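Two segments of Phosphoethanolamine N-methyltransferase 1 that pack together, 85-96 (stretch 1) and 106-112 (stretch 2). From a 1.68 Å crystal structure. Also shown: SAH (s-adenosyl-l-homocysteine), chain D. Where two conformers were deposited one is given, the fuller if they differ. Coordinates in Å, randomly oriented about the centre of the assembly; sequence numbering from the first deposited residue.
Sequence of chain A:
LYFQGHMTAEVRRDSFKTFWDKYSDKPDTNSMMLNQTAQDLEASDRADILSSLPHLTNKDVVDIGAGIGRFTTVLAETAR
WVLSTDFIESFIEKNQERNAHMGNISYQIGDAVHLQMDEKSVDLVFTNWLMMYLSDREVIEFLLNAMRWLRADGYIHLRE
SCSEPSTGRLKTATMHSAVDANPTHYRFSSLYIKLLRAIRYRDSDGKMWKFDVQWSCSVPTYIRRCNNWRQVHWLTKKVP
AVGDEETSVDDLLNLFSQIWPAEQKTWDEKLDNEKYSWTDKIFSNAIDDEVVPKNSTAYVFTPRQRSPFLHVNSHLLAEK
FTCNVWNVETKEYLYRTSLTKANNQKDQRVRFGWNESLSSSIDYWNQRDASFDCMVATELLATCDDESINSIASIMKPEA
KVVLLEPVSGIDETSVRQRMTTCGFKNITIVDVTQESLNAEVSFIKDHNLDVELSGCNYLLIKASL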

# COMPACT_ATOMS: atom_id res chain seq x y z
N THR A 85 14.00 7.94 -18.57
CA THR A 85 13.64 7.20 -19.78
C THR A 85 12.13 7.19 -20.04
O THR A 85 11.33 7.25 -19.11
CB THR A 85 14.11 5.73 -19.71
OG1 THR A 85 13.23 4.99 -18.86
CG2 THR A 85 15.52 5.63 -19.18
N ASP A 86 11.75 7.12 -21.31
CA ASP A 86 10.35 6.96 -21.71
C ASP A 86 10.33 6.43 -23.14
O ASP A 86 11.25 6.71 -23.91
CB ASP A 86 9.60 8.29 -21.62
CG ASP A 86 8.10 8.11 -21.48
OD1 ASP A 86 7.62 8.02 -20.33
OD2 ASP A 86 7.39 8.05 -22.51
N PHE A 87 9.30 5.68 -23.50
CA PHE A 87 9.25 5.16 -24.87
C PHE A 87 8.55 6.08 -25.87
O PHE A 87 8.51 5.80 -27.07
CB PHE A 87 8.80 3.68 -24.93
CG PHE A 87 7.33 3.44 -24.65
CD1 PHE A 87 6.77 2.22 -24.96
CD2 PHE A 87 6.53 4.42 -24.09
CE1 PHE A 87 5.44 1.97 -24.73
CE2 PHE A 87 5.19 4.17 -23.85
CZ PHE A 87 4.65 2.95 -24.17
N ILE A 88 8.02 7.20 -25.38
CA ILE A 88 7.47 8.22 -26.26
C ILE A 88 8.47 9.36 -26.45
O ILE A 88 8.82 10.06 -25.50
CB ILE A 88 6.15 8.79 -25.74
CG1 ILE A 88 5.08 7.69 -25.67
CG2 ILE A 88 5.68 9.91 -26.64
CD1 ILE A 88 4.80 7.03 -26.98
N GLU A 89 8.91 9.54 -27.69
CA GLU A 89 9.96 10.49 -28.05
C GLU A 89 9.67 11.94 -27.69
O GLU A 89 10.51 12.62 -27.11
CB GLU A 89 10.25 10.38 -29.54
CG GLU A 89 10.91 11.61 -30.12
CD GLU A 89 11.12 11.48 -31.62
OE1 GLU A 89 11.18 10.33 -32.11
OE2 GLU A 89 11.20 12.53 -32.30
N SER A 90 8.47 12.42 -28.02
CA SER A 90 8.14 13.82 -27.76
C SER A 90 8.12 14.11 -26.26
O SER A 90 8.42 15.22 -25.84
CB SER A 90 6.80 14.20 -28.41
OG SER A 90 5.73 14.09 -27.49
N PHE A 91 7.76 13.12 -25.45
CA PHE A 91 7.75 13.29 -24.00
C PHE A 91 9.16 13.55 -23.50
O PHE A 91 9.39 14.50 -22.74
CB PHE A 91 7.13 12.08 -23.30
CG PHE A 91 5.65 11.91 -23.53
CD1 PHE A 91 4.90 12.90 -24.18
CD2 PHE A 91 4.99 10.77 -23.09
CE1 PHE A 91 3.54 12.74 -24.38
CE2 PHE A 91 3.63 10.61 -23.30
CZ PHE A 91 2.91 11.60 -23.95
N ILE A 92 10.11 12.72 -23.94
CA ILE A 92 11.51 12.90 -23.59
C ILE A 92 12.01 14.25 -24.08
O ILE A 92 12.78 14.94 -23.39
CB ILE A 92 12.38 11.76 -24.16
CG1 ILE A 92 12.29 10.51 -23.29
CG2 ILE A 92 13.83 12.20 -24.28
CD1 ILE A 92 12.80 10.71 -21.86
N GLU A 93 11.57 14.65 -25.27
CA GLU A 93 11.93 15.96 -25.80
C GLU A 93 11.42 17.10 -24.92
O GLU A 93 12.14 18.04 -24.63
CB GLU A 93 11.45 16.10 -27.25
CG GLU A 93 12.22 15.22 -28.21
CD GLU A 93 11.58 15.16 -29.57
OE1 GLU A 93 10.43 15.65 -29.72
OE2 GLU A 93 12.21 14.61 -30.50
N LYS A 94 10.17 17.00 -24.48
CA LYS A 94 9.61 17.98 -23.55
C LYS A 94 10.36 17.96 -22.20
O LYS A 94 10.60 19.00 -21.60
CB LYS A 94 8.10 17.77 -23.37
CG LYS A 94 7.43 18.68 -22.35
CD LYS A 94 7.79 20.14 -22.55
CE LYS A 94 6.56 20.97 -22.87
NZ LYS A 94 6.79 22.42 -22.59
N ASN A 95 10.74 16.76 -21.76
CA ASN A 95 11.55 16.55 -20.56
C ASN A 95 12.87 17.34 -20.65
O ASN A 95 13.23 18.08 -19.73
CB ASN A 95 11.83 15.05 -20.42
CG ASN A 95 12.21 14.63 -19.01
OD1 ASN A 95 12.74 15.41 -18.23
ND2 ASN A 95 11.95 13.36 -18.70
N GLN A 96 13.57 17.18 -21.76
CA GLN A 96 14.84 17.88 -22.01
C GLN A 96 14.71 19.39 -22.09
O GLN A 96 15.66 20.11 -21.82
CB GLN A 96 15.49 17.37 -23.29
CG GLN A 96 15.90 15.91 -23.27
CD GLN A 96 16.37 15.43 -24.62
OE1 GLN A 96 15.58 14.96 -25.44
NE2 GLN A 96 17.68 15.55 -24.88
N SER A 106 20.65 12.33 -17.48
CA SER A 106 20.81 11.64 -18.76
C SER A 106 19.42 11.27 -19.27
O SER A 106 18.52 10.97 -18.47
CB SER A 106 21.67 10.39 -18.60
OG SER A 106 23.04 10.71 -18.41
N TYR A 107 19.26 11.27 -20.59
CA TYR A 107 17.97 10.95 -21.22
C TYR A 107 18.05 9.74 -22.13
O TYR A 107 19.03 9.55 -22.85
CB TYR A 107 17.46 12.14 -22.03
CG TYR A 107 17.25 13.37 -21.20
CD1 TYR A 107 16.09 13.54 -20.46
CD2 TYR A 107 18.22 14.36 -21.14
CE1 TYR A 107 15.90 14.67 -19.69
CE2 TYR A 107 18.03 15.49 -20.37
CZ TYR A 107 16.87 15.64 -19.66
OH TYR A 107 16.67 16.76 -18.89
N GLN A 108 17.01 8.92 -22.12
CA GLN A 108 16.98 7.80 -23.04
C GLN A 108 15.58 7.59 -23.57
O GLN A 108 14.61 7.73 -22.84
CB GLN A 108 17.49 6.53 -22.37
CG GLN A 108 17.47 5.32 -23.27
CD GLN A 108 18.27 4.17 -22.71
OE1 GLN A 108 19.48 4.29 -22.48
NE2 GLN A 108 17.61 3.05 -22.50
N ILE A 109 15.47 7.27 -24.86
CA ILE A 109 14.20 6.89 -25.44
C ILE A 109 14.25 5.39 -25.67
O ILE A 109 15.12 4.89 -26.36
CB ILE A 109 13.95 7.59 -26.79
CG1 ILE A 109 14.02 9.11 -26.62
CG2 ILE A 109 12.60 7.19 -27.35
CD1 ILE A 109 14.07 9.88 -27.93
N GLY A 110 13.31 4.67 -25.06
CA GLY A 110 13.25 3.23 -25.22
C GLY A 110 12.18 2.61 -24.34
O GLY A 110 11.65 3.25 -23.42
N ASP A 111 11.85 1.36 -24.61
CA ASP A 111 10.85 0.65 -23.82
C ASP A 111 11.51 0.09 -22.56
O ASP A 111 12.61 -0.45 -22.61
CB ASP A 111 10.25 -0.49 -24.66
CG ASP A 111 9.01 -1.08 -24.04
OD1 ASP A 111 9.08 -1.50 -22.86
OD2 ASP A 111 7.97 -1.13 -24.72
N ALA A 112 10.82 0.22 -21.43
CA ALA A 112 11.29 -0.29 -20.15
C ALA A 112 11.56 -1.80 -20.20
O ALA A 112 12.40 -2.33 -19.47
CB ALA A 112 10.29 0.03 -19.06
N SAH D . 5.59 8.60 -14.58
CA SAH D . 5.18 9.89 -15.16
CB SAH D . 4.25 9.61 -16.39
CG SAH D . 3.05 8.74 -16.07
SD SAH D . 2.07 8.19 -17.50
C SAH D . 4.51 10.74 -14.16
O SAH D . 3.82 10.22 -13.29
OXT SAH D . 4.39 11.92 -14.38
C5' SAH D . 3.01 6.82 -18.23
C4' SAH D . 4.31 7.07 -18.77
O4' SAH D . 5.04 5.82 -18.86
C3' SAH D . 4.23 7.61 -20.14
O3' SAH D . 5.24 8.57 -20.33
C2' SAH D . 4.49 6.45 -21.00
O2' SAH D . 5.04 6.85 -22.22
C1' SAH D . 5.45 5.67 -20.19
N9 SAH D . 5.51 4.21 -20.56
C8 SAH D . 4.51 3.32 -20.51
N7 SAH D . 5.03 2.12 -20.78
C5 SAH D . 6.35 2.24 -20.99
C6 SAH D . 7.37 1.33 -21.30
N6 SAH D . 7.12 -0.01 -21.47
N1 SAH D . 8.62 1.81 -21.43
C2 SAH D . 8.90 3.10 -21.28
N3 SAH D . 7.94 3.99 -20.98
C4 SAH D . 6.66 3.59 -20.83
O HOH W 1 13.10 2.66 -20.68

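The end of the strand at Thr85 and Asp86 pairs in parallel with the strand ending at Ile109, and Gln108 O serves both residues. Gln108 O accepts a CA-H...O contact from Thr85 CA and a hydrogen bond from Asp86 N, both at 3.3 Å. One face of the sheet carries Thr85 and Gln108; a water bonded to Thr85 OG1 donates to Gly110 O. Asp86 O continues the ladder, accepting from Gly110 N at 3.1 Å. Asp86 directs its carboxylate to the ribose of SAH, with a very short hydrogen bond from SAH O3' to Asp86 OD1 (2.4 Å), while Asp86 OD2 also takes the amide hydrogen of Ile88 and so braces the turn before the helix.

Phe87 packs its CB 3.3 Å from Gly110 O and lays one ring face against the adenine, which Asp111 and Ala112 hold by hydrogen bonds to SAH N6 and N1.

The helix then runs back nearly antiparallel to strand 106-109. Glu89 CB lies 4.2 Å from Ile109 CD1. One turn on, Ile92 points toward the strand, its CG2 3.9 Å from Ile109 CG1. Tyr107 receives the end of the stretch: Asn95 OD1 approaches the ring edge, 3.6 Å from Tyr107 CE1, and Gln96 CG sits over a face, 3.4 Å from the centroid of the Tyr107 ring, in a CH-pi contact.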